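Local coordinates for magnesium transport protein CorA (Methanocaldococcus jannaschii, PDB 4EGW) that mediates the influx of magnesium ions as a homopentamer, opening when cytoplasmic magnesium is low and closing when it is high, at residues R171-L176 and D251-Y256; G201-L206 and T255-L260; D108-S113 and L206-K211. All coordinates share one frame; numbering follows the deposited sequence.

Contact 1. Residues R171-L176 and D251-Y256; sequences RILMNL and DMSATY. With BU1 (1,4-butanediol), chain G.
The ring of Tyr256 lies between helix 156-186 and a bound 1,4-butanediol, flanked by leucines of that helix and, at its edge, by the diol. Carbon C4 of the diol sits 3.2 Å from Tyr256 CE1, close to the plane of the ring. Across the ring, Leu173 presents CB to CE2 in the plane at 3.7 Å, and its CD2 also reaches Tyr256 CD2 and CE2. Leu176 comes from one turn further on, where its CD2 stands 3.4 Å from Tyr256 CD2; this approach is oblique, and the two side chains run past each other in opposite senses. One face of the ring carries the backbone O of Met252, a turn earlier in the same helix, offset toward the rim. With CG beside its own backbone N (chi1 -58°), the tyrosine directs its ring back over that preceding turn and across to Leu173.

Leu173 is the residue most covered here. Besides the tyrosine, its CD2 branch meets CB of Met252 at 4.1 Å and lies against the backbone N and side chain of Ser253. The serine hydroxyl is hydrogen-bonded to the backbone O of Leu249 on its own helix, so its polar end is satisfied without help from helix 156-186. No hydrogen bond joins the two segments; the association is apolar, and the axes of 171-176 and 251-256 run 24° from parallel, 10.4 Å apart at the closest.

On helix 156-186, Arg171 turns instead to a second subunit, where its NH1 forms a salt bridge with Asp178 of that chain. Helix 193-225 covers the adjoining side, packing Leu202 and Leu206 on Leu176, and His210 and Leu213 on Ser253.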
loop_
_atom_site.group_PDB
_atom_site.type_symbol
_atom_site.label_atom_id
_atom_site.label_comp_id
_atom_site.label_asym_id
_atom_site.label_seq_id
_atom_site.Cartn_x
_atom_site.Cartn_y
_atom_site.Cartn_z
ATOM N N ARG A 171 -3.096 -0.095 3.798
ATOM C CA ARG A 171 -1.937 0.260 4.589
ATOM C C ARG A 171 -2.181 -0.083 6.052
ATOM O O ARG A 171 -1.322 -0.635 6.732
ATOM C CB ARG A 171 -1.657 1.750 4.444
ATOM C CG ARG A 171 -0.349 2.180 5.067
ATOM C CD ARG A 171 -0.558 2.916 6.383
ATOM N NE ARG A 171 -1.199 4.213 6.190
ATOM C CZ ARG A 171 -0.839 5.328 6.823
ATOM N NH1 ARG A 171 0.167 5.314 7.689
ATOM N NH2 ARG A 171 -1.486 6.464 6.584
ATOM N N ILE A 172 -3.372 0.246 6.527
ATOM C CA ILE A 172 -3.688 0.137 7.937
ATOM C C ILE A 172 -3.972 -1.302 8.357
ATOM O O ILE A 172 -3.644 -1.708 9.470
ATOM C CB ILE A 172 -4.873 1.039 8.289
ATOM C CG1 ILE A 172 -4.590 2.468 7.810
ATOM C CG2 ILE A 172 -5.141 0.999 9.779
ATOM C CD1 ILE A 172 -5.839 3.335 7.627
ATOM N N LEU A 173 -4.579 -2.075 7.471
ATOM C CA LEU A 173 -4.756 -3.494 7.736
ATOM C C LEU A 173 -3.400 -4.167 7.948
ATOM O O LEU A 173 -3.148 -4.797 8.980
ATOM C CB LEU A 173 -5.506 -4.160 6.585
ATOM C CG LEU A 173 -6.977 -3.771 6.406
ATOM C CD1 LEU A 173 -7.324 -3.677 4.944
ATOM C CD2 LEU A 173 -7.885 -4.765 7.126
ATOM N N MET A 174 -2.510 -4.038 6.975
ATOM C CA MET A 174 -1.236 -4.713 7.108
ATOM C C MET A 174 -0.589 -4.216 8.400
ATOM O O MET A 174 0.058 -4.973 9.120
ATOM C CB MET A 174 -0.373 -4.490 5.866
ATOM C CG MET A 174 -1.165 -4.680 4.567
ATOM S SD MET A 174 -0.169 -4.943 3.087
ATOM C CE MET A 174 1.012 -3.599 3.215
ATOM N N ASN A 175 -0.817 -2.943 8.708
ATOM C CA ASN A 175 -0.375 -2.353 9.968
ATOM C C ASN A 175 -1.090 -2.942 11.176
ATOM O O ASN A 175 -0.464 -3.425 12.116
ATOM C CB ASN A 175 -0.617 -0.849 9.949
ATOM C CG ASN A 175 0.571 -0.065 9.410
ATOM O OD1 ASN A 175 1.598 -0.639 9.039
ATOM N ND2 ASN A 175 0.431 1.261 9.366
ATOM N N LEU A 176 -2.413 -2.892 11.158
ATOM C CA LEU A 176 -3.171 -3.470 12.248
ATOM C C LEU A 176 -2.707 -4.895 12.474
ATOM O O LEU A 176 -2.659 -5.360 13.612
ATOM C CB LEU A 176 -4.662 -3.451 11.940
ATOM C CG LEU A 176 -5.496 -4.335 12.862
ATOM C CD1 LEU A 176 -6.828 -3.669 13.170
ATOM C CD2 LEU A 176 -5.698 -5.730 12.267
ATOM N N ASP A 251 -11.545 -9.405 3.252
ATOM C CA ASP A 251 -11.062 -10.712 3.689
ATOM C C ASP A 251 -10.117 -10.583 4.869
ATOM O O ASP A 251 -10.293 -11.257 5.891
ATOM C CB ASP A 251 -10.342 -11.429 2.551
ATOM C CG ASP A 251 -11.293 -11.974 1.515
ATOM O OD1 ASP A 251 -12.329 -12.553 1.912
ATOM O OD2 ASP A 251 -11.014 -11.819 0.304
ATOM N N MET A 252 -9.108 -9.727 4.716
ATOM C CA MET A 252 -8.164 -9.477 5.791
ATOM C C MET A 252 -8.946 -8.986 7.001
ATOM O O MET A 252 -8.848 -9.549 8.096
ATOM C CB MET A 252 -7.130 -8.424 5.390
ATOM C CG MET A 252 -6.513 -8.605 3.995
ATOM S SD MET A 252 -5.354 -7.258 3.595
ATOM C CE MET A 252 -5.045 -7.573 1.856
ATOM N N SER A 253 -9.736 -7.935 6.801
ATOM C CA SER A 253 -10.604 -7.457 7.865
ATOM C C SER A 253 -11.359 -8.643 8.453
ATOM O O SER A 253 -11.392 -8.831 9.656
ATOM C CB SER A 253 -11.573 -6.413 7.329
ATOM O OG SER A 253 -10.853 -5.366 6.703
ATOM N N ALA A 254 -11.948 -9.461 7.598
ATOM C CA ALA A 254 -12.602 -10.658 8.091
ATOM C C ALA A 254 -11.604 -11.504 8.882
ATOM O O ALA A 254 -11.806 -11.807 10.060
ATOM C CB ALA A 254 -13.179 -11.456 6.934
ATOM N N THR A 255 -10.513 -11.874 8.229
ATOM C CA THR A 255 -9.499 -12.693 8.868
ATOM C C THR A 255 -9.105 -12.121 10.235
ATOM O O THR A 255 -8.925 -12.862 11.207
ATOM C CB THR A 255 -8.264 -12.793 7.970
ATOM O OG1 THR A 255 -8.673 -13.212 6.662
ATOM C CG2 THR A 255 -7.268 -13.784 8.540
ATOM N N TYR A 256 -8.997 -10.798 10.308
ATOM C CA TYR A 256 -8.472 -10.139 11.497
ATOM C C TYR A 256 -9.457 -10.098 12.656
ATOM O O TYR A 256 -9.079 -10.316 13.813
ATOM C CB TYR A 256 -7.997 -8.721 11.166
ATOM C CG TYR A 256 -6.929 -8.665 10.099
ATOM C CD1 TYR A 256 -6.207 -9.797 9.742
ATOM C CD2 TYR A 256 -6.644 -7.471 9.444
ATOM C CE1 TYR A 256 -5.232 -9.740 8.750
ATOM C CE2 TYR A 256 -5.671 -7.403 8.455
ATOM C CZ TYR A 256 -4.973 -8.539 8.112
ATOM O OH TYR A 256 -4.012 -8.460 7.132
HETATM C C1 BU1 G . -1.991 -12.949 13.255
HETATM C C2 BU1 G . -2.222 -12.936 11.785
HETATM C C3 BU1 G . -3.548 -12.476 11.279
HETATM C C4 BU1 G . -3.669 -12.342 9.800
HETATM O O5 BU1 G . -1.647 -11.755 13.852
HETATM O O6 BU1 G . -2.489 -12.342 9.072
#

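Contact 2. Residues G201-L206 and T255-L260. With BU1 (1,4-butanediol), chain G.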
loop_
_atom_site.group_PDB
_atom_site.type_symbol
_atom_site.label_atom_id
_atom_site.label_comp_id
_atom_site.label_asym_id
_atom_site.label_seq_id
_atom_site.Cartn_x
_atom_site.Cartn_y
_atom_site.Cartn_z
ATOM N N GLY A 201 -10.447 -2.228 20.993
ATOM C CA GLY A 201 -10.070 -1.077 20.190
ATOM C C GLY A 201 -9.864 -1.422 18.726
ATOM O O GLY A 201 -10.409 -0.758 17.841
ATOM N N LEU A 202 -9.078 -2.469 18.476
ATOM C CA LEU A 202 -8.814 -2.938 17.122
ATOM C C LEU A 202 -10.016 -3.651 16.539
ATOM O O LEU A 202 -10.053 -3.932 15.348
ATOM C CB LEU A 202 -7.608 -3.876 17.095
ATOM C CG LEU A 202 -6.252 -3.209 17.323
ATOM C CD1 LEU A 202 -5.147 -4.227 17.142
ATOM C CD2 LEU A 202 -6.072 -2.038 16.362
ATOM N N ARG A 203 -10.984 -3.978 17.385
ATOM C CA ARG A 203 -12.257 -4.499 16.893
ATOM C C ARG A 203 -13.053 -3.335 16.342
ATOM O O ARG A 203 -13.592 -3.395 15.238
ATOM C CB ARG A 203 -13.051 -5.186 18.012
ATOM C CG ARG A 203 -12.683 -6.645 18.252
ATOM C CD ARG A 203 -13.373 -7.609 17.263
ATOM N NE ARG A 203 -14.742 -7.965 17.640
ATOM C CZ ARG A 203 -15.841 -7.474 17.069
ATOM N NH1 ARG A 203 -15.753 -6.598 16.076
ATOM N NH2 ARG A 203 -17.041 -7.864 17.483
ATOM N N LYS A 204 -13.095 -2.267 17.132
ATOM C CA LYS A 204 -13.779 -1.038 16.775
ATOM C C LYS A 204 -13.283 -0.574 15.423
ATOM O O LYS A 204 -14.072 -0.300 14.520
ATOM C CB LYS A 204 -13.496 0.028 17.840
ATOM C CG LYS A 204 -14.313 1.317 17.745
ATOM C CD LYS A 204 -14.260 2.071 19.088
ATOM C CE LYS A 204 -14.755 3.511 18.987
ATOM N NZ LYS A 204 -13.666 4.506 19.252
ATOM N N THR A 205 -11.967 -0.496 15.276
ATOM C CA THR A 205 -11.408 -0.068 14.004
ATOM C C THR A 205 -11.928 -0.981 12.900
ATOM O O THR A 205 -12.585 -0.519 11.964
ATOM C CB THR A 205 -9.861 -0.096 14.006
ATOM O OG1 THR A 205 -9.357 1.031 14.737
ATOM C CG2 THR A 205 -9.341 -0.058 12.588
ATOM N N LEU A 206 -11.667 -2.280 13.051
ATOM C CA LEU A 206 -12.026 -3.304 12.066
ATOM C C LEU A 206 -13.500 -3.277 11.670
ATOM O O LEU A 206 -13.840 -3.318 10.479
ATOM C CB LEU A 206 -11.662 -4.693 12.598
ATOM C CG LEU A 206 -10.367 -5.303 12.057
ATOM C CD1 LEU A 206 -9.509 -4.263 11.360
ATOM C CD2 LEU A 206 -9.595 -5.980 13.157
ATOM N N THR A 255 -10.513 -11.874 8.229
ATOM C CA THR A 255 -9.499 -12.693 8.868
ATOM C C THR A 255 -9.105 -12.121 10.235
ATOM O O THR A 255 -8.925 -12.862 11.207
ATOM C CB THR A 255 -8.264 -12.793 7.970
ATOM O OG1 THR A 255 -8.673 -13.212 6.662
ATOM C CG2 THR A 255 -7.268 -13.784 8.540
ATOM N N TYR A 256 -8.997 -10.798 10.308
ATOM C CA TYR A 256 -8.472 -10.139 11.497
ATOM C C TYR A 256 -9.457 -10.098 12.656
ATOM O O TYR A 256 -9.079 -10.316 13.813
ATOM C CB TYR A 256 -7.997 -8.721 11.166
ATOM C CG TYR A 256 -6.929 -8.665 10.099
ATOM C CD1 TYR A 256 -6.207 -9.797 9.742
ATOM C CD2 TYR A 256 -6.644 -7.471 9.444
ATOM C CE1 TYR A 256 -5.232 -9.740 8.750
ATOM C CE2 TYR A 256 -5.671 -7.403 8.455
ATOM C CZ TYR A 256 -4.973 -8.539 8.112
ATOM O OH TYR A 256 -4.012 -8.460 7.132
ATOM N N ARG A 257 -10.717 -9.797 12.367
ATOM C CA ARG A 257 -11.721 -9.885 13.413
ATOM C C ARG A 257 -11.692 -11.294 13.972
ATOM O O ARG A 257 -11.738 -11.479 15.185
ATOM C CB ARG A 257 -13.116 -9.558 12.900
ATOM C CG ARG A 257 -14.206 -9.926 13.895
ATOM C CD ARG A 257 -15.580 -9.859 13.266
ATOM N NE ARG A 257 -16.564 -10.611 14.037
ATOM C CZ ARG A 257 -17.873 -10.569 13.812
ATOM N NH1 ARG A 257 -18.357 -9.800 12.844
ATOM N NH2 ARG A 257 -18.698 -11.290 14.559
ATOM N N GLU A 258 -11.598 -12.283 13.084
ATOM C CA GLU A 258 -11.493 -13.674 13.509
ATOM C C GLU A 258 -10.457 -13.704 14.621
ATOM O O GLU A 258 -10.777 -13.965 15.779
ATOM C CB GLU A 258 -11.014 -14.579 12.364
ATOM C CG GLU A 258 -11.870 -14.590 11.091
ATOM C CD GLU A 258 -11.227 -15.389 9.941
ATOM O OE1 GLU A 258 -10.238 -16.117 10.189
ATOM O OE2 GLU A 258 -11.708 -15.287 8.786
ATOM N N VAL A 259 -9.216 -13.393 14.259
ATOM C CA VAL A 259 -8.101 -13.428 15.194
ATOM C C VAL A 259 -8.359 -12.670 16.496
ATOM O O VAL A 259 -7.887 -13.078 17.552
ATOM C CB VAL A 259 -6.840 -12.830 14.564
ATOM C CG1 VAL A 259 -5.779 -12.623 15.633
ATOM C CG2 VAL A 259 -6.332 -13.715 13.436
ATOM N N LEU A 260 -9.089 -11.562 16.424
ATOM C CA LEU A 260 -9.410 -10.797 17.624
ATOM C C LEU A 260 -10.549 -11.423 18.441
ATOM O O LEU A 260 -10.672 -11.165 19.639
ATOM C CB LEU A 260 -9.730 -9.349 17.270
ATOM C CG LEU A 260 -8.540 -8.574 16.708
ATOM C CD1 LEU A 260 -9.019 -7.478 15.806
ATOM C CD2 LEU A 260 -7.675 -8.012 17.815
HETATM C C1 BU1 G . -1.991 -12.949 13.255
HETATM C C2 BU1 G . -2.222 -12.936 11.785
HETATM C C3 BU1 G . -3.548 -12.476 11.279
HETATM C C4 BU1 G . -3.669 -12.342 9.800
HETATM O O5 BU1 G . -1.647 -11.755 13.852
HETATM O O6 BU1 G . -2.489 -12.342 9.072
#
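Two long antiparallel helices of the cytoplasmic helical bundle, 193-225 and 233-270, pack here with Leu206 set against Tyr256 and Leu260 against Leu202 and Arg203. The axes of segments 201-206 and 255-260 approach to 10.0 Å, their directions 157° apart, and the backbones draw nearest at Arg203 and Arg257, whose CA atoms are 6.4 Å apart. Leu206 extends CD2 to the root of the Tyr256 side chain, touching CB at 3.7 Å and lying at about a right angle to it, while the tyrosine ring continues away from helix 193-225. One turn on, Leu260 packs beside Leu202: its CD1 lies 3.7 Å from the backbone O of Leu202 and also near CB of that leucine.

Toward the surface the apolar layer is completed by the aliphatic part of Arg203. The chain bends at chi2 and chi3 (both -82°), which lays CG and CD along Leu260, with CD 4.0 Å from Leu260 CB. Arg203 CD also approaches CG of Arg257, and that same CG lies over one face of the Arg203 guanidinium, toward its rim. Arg257 is extended from CG to NE, and the two guanidinium planes are only 4° from parallel.

On another side of helix 233-270, Val259 offers CG2 to C3 of the butanediol at 3.7 Å. With no hydrogen bond between the segments, cohesion rests on leucine packing and on arginine methylenes. A bound S-1,2-propanediol lies about 3 Å from the side chain of Arg203. Arg203 NH2 and Arg257 NE stand 4.4 Å apart, a pairing of like charges at the partly exposed border, probably eased by solvent.

Contact 3. Residues D108-S113 and L206-K211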
loop_
_atom_site.group_PDB
_atom_site.type_symbol
_atom_site.label_atom_id
_atom_site.label_comp_id
_atom_site.label_asym_id
_atom_site.label_seq_id
_atom_site.Cartn_x
_atom_site.Cartn_y
_atom_site.Cartn_z
ATOM N N ASP A 108 -7.875 6.596 17.924
ATOM C CA ASP A 108 -8.325 5.327 17.353
ATOM C C ASP A 108 -8.870 5.548 15.942
ATOM O O ASP A 108 -9.391 6.616 15.631
ATOM C CB ASP A 108 -9.389 4.673 18.239
ATOM C CG ASP A 108 -9.041 3.239 18.609
ATOM O OD1 ASP A 108 -7.934 3.010 19.149
ATOM O OD2 ASP A 108 -9.869 2.338 18.348
ATOM N N ILE A 109 -8.754 4.537 15.087
ATOM C CA ILE A 109 -9.126 4.691 13.683
ATOM C C ILE A 109 -10.549 4.229 13.387
ATOM O O ILE A 109 -11.028 3.241 13.947
ATOM C CB ILE A 109 -8.179 3.913 12.760
ATOM C CG1 ILE A 109 -6.737 4.403 12.915
ATOM C CG2 ILE A 109 -8.629 4.047 11.315
ATOM C CD1 ILE A 109 -6.052 3.905 14.170
ATOM N N THR A 110 -11.219 4.955 12.500
ATOM C CA THR A 110 -12.530 4.562 11.980
ATOM C C THR A 110 -12.593 5.018 10.522
ATOM O O THR A 110 -11.563 5.346 9.940
ATOM C CB THR A 110 -13.719 5.131 12.805
ATOM O OG1 THR A 110 -13.740 6.561 12.720
ATOM C CG2 THR A 110 -13.633 4.697 14.273
ATOM N N THR A 111 -13.774 5.004 9.911
ATOM C CA THR A 111 -13.906 5.522 8.558
ATOM C C THR A 111 -14.904 6.657 8.513
ATOM O O THR A 111 -15.673 6.857 9.449
ATOM C CB THR A 111 -14.351 4.461 7.566
ATOM O OG1 THR A 111 -15.696 4.078 7.856
ATOM C CG2 THR A 111 -13.441 3.257 7.630
ATOM N N THR A 112 -14.861 7.408 7.419
ATOM C CA THR A 112 -15.605 8.643 7.284
ATOM C C THR A 112 -15.975 8.822 5.813
ATOM O O THR A 112 -15.205 8.474 4.920
ATOM C CB THR A 112 -14.735 9.835 7.733
ATOM O OG1 THR A 112 -15.547 11.008 7.929
ATOM C CG2 THR A 112 -13.660 10.125 6.690
ATOM N N SER A 113 -17.158 9.367 5.559
ATOM C CA SER A 113 -17.646 9.490 4.193
ATOM C C SER A 113 -17.236 10.779 3.501
ATOM O O SER A 113 -17.148 11.860 4.106
ATOM C CB SER A 113 -19.165 9.321 4.140
ATOM O OG SER A 113 -19.532 7.967 4.343
ATOM N N LEU A 206 -11.667 -2.280 13.051
ATOM C CA LEU A 206 -12.026 -3.304 12.066
ATOM C C LEU A 206 -13.500 -3.277 11.670
ATOM O O LEU A 206 -13.840 -3.318 10.479
ATOM C CB LEU A 206 -11.662 -4.693 12.598
ATOM C CG LEU A 206 -10.367 -5.303 12.057
ATOM C CD1 LEU A 206 -9.509 -4.263 11.360
ATOM C CD2 LEU A 206 -9.595 -5.980 13.157
ATOM N N VAL A 207 -14.375 -3.209 12.667
ATOM C CA VAL A 207 -15.801 -3.123 12.408
ATOM C C VAL A 207 -16.133 -2.040 11.376
ATOM O O VAL A 207 -16.937 -2.274 10.477
ATOM C CB VAL A 207 -16.585 -2.848 13.710
ATOM C CG1 VAL A 207 -18.075 -2.850 13.436
ATOM C CG2 VAL A 207 -16.244 -3.883 14.770
ATOM N N TYR A 208 -15.518 -0.862 11.520
ATOM C CA TYR A 208 -15.757 0.282 10.634
ATOM C C TYR A 208 -15.218 -0.016 9.244
ATOM O O TYR A 208 -15.873 0.255 8.230
ATOM C CB TYR A 208 -15.088 1.561 11.187
ATOM C CG TYR A 208 -15.977 2.432 12.078
ATOM C CD1 TYR A 208 -16.812 3.405 11.532
ATOM C CD2 TYR A 208 -15.971 2.283 13.461
ATOM C CE1 TYR A 208 -17.628 4.199 12.342
ATOM C CE2 TYR A 208 -16.784 3.071 14.280
ATOM C CZ TYR A 208 -17.613 4.027 13.716
ATOM O OH TYR A 208 -18.416 4.806 14.532
ATOM N N PHE A 209 -14.010 -0.569 9.202
ATOM C CA PHE A 209 -13.414 -0.957 7.940
ATOM C C PHE A 209 -14.271 -1.966 7.224
ATOM O O PHE A 209 -14.468 -1.886 6.022
ATOM C CB PHE A 209 -12.032 -1.551 8.156
ATOM C CG PHE A 209 -10.955 -0.524 8.265
ATOM C CD1 PHE A 209 -11.277 0.811 8.439
ATOM C CD2 PHE A 209 -9.621 -0.886 8.170
ATOM C CE1 PHE A 209 -10.291 1.762 8.542
ATOM C CE2 PHE A 209 -8.618 0.059 8.273
ATOM C CZ PHE A 209 -8.946 1.384 8.452
ATOM N N HIS A 210 -14.776 -2.939 7.958
ATOM C CA HIS A 210 -15.431 -4.032 7.280
ATOM C C HIS A 210 -16.739 -3.554 6.671
ATOM O O HIS A 210 -17.022 -3.777 5.488
ATOM C CB HIS A 210 -15.654 -5.193 8.221
ATOM C CG HIS A 210 -15.886 -6.481 7.507
ATOM N ND1 HIS A 210 -17.150 -6.950 7.209
ATOM C CD2 HIS A 210 -15.018 -7.388 7.001
ATOM C CE1 HIS A 210 -17.048 -8.097 6.566
ATOM N NE2 HIS A 210 -15.763 -8.387 6.428
ATOM N N LYS A 211 -17.529 -2.882 7.495
ATOM C CA LYS A 211 -18.725 -2.201 7.031
ATOM C C LYS A 211 -18.373 -1.324 5.827
ATOM O O LYS A 211 -19.021 -1.400 4.779
ATOM C CB LYS A 211 -19.270 -1.322 8.158
ATOM C CG LYS A 211 -20.724 -1.531 8.505
ATOM C CD LYS A 211 -21.173 -0.443 9.478
ATOM C CE LYS A 211 -22.683 -0.341 9.594
ATOM N NZ LYS A 211 -23.075 0.947 10.247
#
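Thr110 runs alongside Tyr208 in the same direction, its CB over a face of the ring. Thr110 CB stands 3.6 Å from the centroid of the Tyr208 ring and 12° off the normal, a CH-pi contact, and CG2 continues over the CD2 and CE2 side at 3.5 Å from each. This is the outer part of the contact: Tyr208 is exposed although the threonine against it is buried.

The inner part is enclosed, and Phe209 fills it. Its ring receives Thr111 CG2 at the edge, close to the ring plane, 3.4 Å from CD1. The backbone O of Thr110 lies near the same plane, 4.1 Å from CE1, whereas Ile109 comes in obliquely with CG2 3.9 Å from CZ. In Thr111, chi1 of 68° swings OG1 away from the phenylalanine, toward Ser212, and turns CG2 to its ring. Both threonine hydroxyls find partners beyond the two segments: OG1 of Thr111 is hydrogen-bonded to OG of Ser212, and OG1 of Thr110 to the carboxylate of Glu106. No hydrogen bond joins the two segments, and the axes of strand 110-113 and segment 206-211 pass 6.9 Å apart at 40°.

The contact joins the start of strand 110-119 and the residue before it to helix 193-225. Strand 96-104 pairs with this strand through backbone bonds of Thr110 to Leu104 and Thr112 to Ala102. Behind Phe209 is helix 156-186, whose Tyr169 meets its ring edge-to-face and whose Ile172 packs against it.

Contacts 1 and 2 lie 8 Å apart between centres and share Tyr256, so helix 233-270 meets helices 156-186 and 193-225 around one aromatic residue. Helices 156-186 and 193-225 themselves touch where Leu176 CD1 of contact 1 meets Leu202 CD2 of contact 2 at 3.7 Å. Both contacts border the same 1,4-butanediol, through Tyr256 and Val259, with Glu177, Leu180, Glu181 and Glu184 completing its pocket. Contact 3, its centre about 11 Å from that of contact 2 and 12 Å from that of contact 1, shares Leu206 with contact 2 and ties this bundle to the sheet; a probable hydrogen bond of 2.9 Å between Thr205 OG1 and Ile109 O bridges contacts 2 and 3.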